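Local coordinates for MxaA (PDB 4W4T), which is the terminal reductase domain of the myxalamid PKS-NRPS pathway, which uses NADPH to reduce the product, probably carrier-bound, toward a primary alcohol, at residues T64-A69 with G254-D259. Sequence-based numbering, arbitrary orientation.
Sequences TGFLGA and GAWNTD
F66 alone of 64-69 touches 254-259, meeting A255, W256 and N257 with its ring at the start of helix 66-78. Ahead of it, T64 and G65 belong to the glycine-rich turn between the first Rossmann strand, 57-61, and that helix; T64, G65, F66 and L67 all belong to the NADPH site, although the cofactor is absent here. G65 is the N-cap residue, and G65 O accepts a hydrogen bond from A69 N at 3.2 Å; lacking a side chain, it suits a turn passing close to a dinucleotide. At F66 the CA-CB bond points at the loop, and with CG anti to the backbone N (chi1 176°) the ring is carried out from the helix to the 254-259 loop. Its far end reaches the loop backbone: CZ lies 3.6 Å from A255 O, which sits at the ring edge near its plane, where the slightly positive aromatic hydrogens suit a carbonyl oxygen. N257 N stands over one face, 3.8 Å from CE1, and N257 CB lies 4.1 Å from CD1, so asparagine meets the ring through its methylene. The CB of W256 points away, but CD1 on the near edge of its indole still lies 3.9 Å from F66 CZ. The phenyl and pyrrole planes are tilted by 24° but slid apart, with centroids 5.5 Å apart and little overlap. Y106 meets F66 edge-to-face, while W256 packs against Y406 and helix 261-272. L67 follows and packs on helix 287-298, which F66 also touches at V287. The contact thus joins the cofactor-binding turn to the loop after strand 239-248 through dispersion and weak aromatic electrostatics; the two segments meet by the fit of one ring, itself part of an NADPH-binding residue, not by directional polar pairing.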
# COMPACT_ATOMS: atom_id res chain seq x y z
N THR A 64 -15.77 12.84 13.94
CA THR A 64 -14.83 11.84 14.43
C THR A 64 -13.44 11.95 13.77
O THR A 64 -12.57 11.13 14.04
CB THR A 64 -15.35 10.39 14.23
OG1 THR A 64 -15.53 10.12 12.84
CG2 THR A 64 -16.69 10.18 14.95
N GLY A 65 -13.25 12.96 12.93
CA GLY A 65 -11.95 13.17 12.29
C GLY A 65 -11.14 14.26 12.98
O GLY A 65 -11.52 14.74 14.04
N PHE A 66 -10.03 14.67 12.37
CA PHE A 66 -9.09 15.60 13.01
C PHE A 66 -9.63 17.03 12.98
O PHE A 66 -9.93 17.60 14.03
CB PHE A 66 -7.72 15.49 12.33
CG PHE A 66 -6.70 16.48 12.83
CD1 PHE A 66 -6.38 16.56 14.18
CD2 PHE A 66 -6.02 17.30 11.94
CE1 PHE A 66 -5.43 17.46 14.64
CE2 PHE A 66 -5.07 18.21 12.39
CZ PHE A 66 -4.78 18.29 13.75
N LEU A 67 -9.79 17.60 11.78
CA LEU A 67 -10.43 18.92 11.67
C LEU A 67 -11.80 18.95 12.35
O LEU A 67 -12.14 19.92 13.03
CB LEU A 67 -10.59 19.32 10.20
CG LEU A 67 -11.27 20.67 9.96
CD1 LEU A 67 -10.54 21.81 10.68
CD2 LEU A 67 -11.33 20.94 8.47
N GLY A 68 -12.57 17.88 12.17
CA GLY A 68 -13.91 17.80 12.73
C GLY A 68 -13.98 18.00 14.24
O GLY A 68 -14.91 18.62 14.74
N ALA A 69 -13.00 17.46 14.96
CA ALA A 69 -12.94 17.62 16.41
C ALA A 69 -12.85 19.10 16.80
O ALA A 69 -13.56 19.57 17.68
CB ALA A 69 -11.76 16.86 16.98
N GLY A 254 -0.04 21.49 20.09
CA GLY A 254 0.63 20.54 19.22
C GLY A 254 -0.23 19.35 18.83
O GLY A 254 0.25 18.41 18.20
N ALA A 255 -1.51 19.38 19.23
CA ALA A 255 -2.41 18.26 18.94
C ALA A 255 -2.41 17.97 17.45
O ALA A 255 -2.63 18.85 16.64
CB ALA A 255 -3.82 18.56 19.42
N TRP A 256 -2.11 16.72 17.11
CA TRP A 256 -1.94 16.36 15.71
C TRP A 256 -2.09 14.87 15.54
O TRP A 256 -1.40 14.08 16.19
CB TRP A 256 -0.58 16.80 15.20
CG TRP A 256 -0.44 16.93 13.71
CD1 TRP A 256 -1.36 16.61 12.75
CD2 TRP A 256 0.71 17.42 13.02
NE1 TRP A 256 -0.84 16.88 11.50
CE2 TRP A 256 0.43 17.38 11.64
CE3 TRP A 256 1.96 17.90 13.44
CZ2 TRP A 256 1.35 17.80 10.67
CZ3 TRP A 256 2.87 18.31 12.49
CH2 TRP A 256 2.56 18.26 11.12
N ASN A 257 -3.00 14.49 14.67
CA ASN A 257 -3.24 13.10 14.34
C ASN A 257 -2.01 12.43 13.70
O ASN A 257 -1.63 12.79 12.59
CB ASN A 257 -4.46 13.05 13.43
CG ASN A 257 -4.59 11.76 12.73
OD1 ASN A 257 -4.56 10.70 13.34
ND2 ASN A 257 -4.69 11.83 11.41
N THR A 258 -1.38 11.46 14.38
CA THR A 258 -0.07 10.95 13.92
C THR A 258 -0.07 10.01 12.72
O THR A 258 0.98 9.70 12.18
CB THR A 258 0.68 10.20 15.05
OG1 THR A 258 -0.04 9.03 15.43
CG2 THR A 258 0.91 11.10 16.27
N ASP A 259 -1.24 9.53 12.31
CA ASP A 259 -1.36 8.73 11.10
C ASP A 259 -1.40 9.64 9.85
O ASP A 259 -1.41 9.17 8.71
CB ASP A 259 -2.61 7.83 11.21
CG ASP A 259 -3.10 7.32 9.88
OD1 ASP A 259 -2.44 6.42 9.31
OD2 ASP A 259 -4.11 7.86 9.36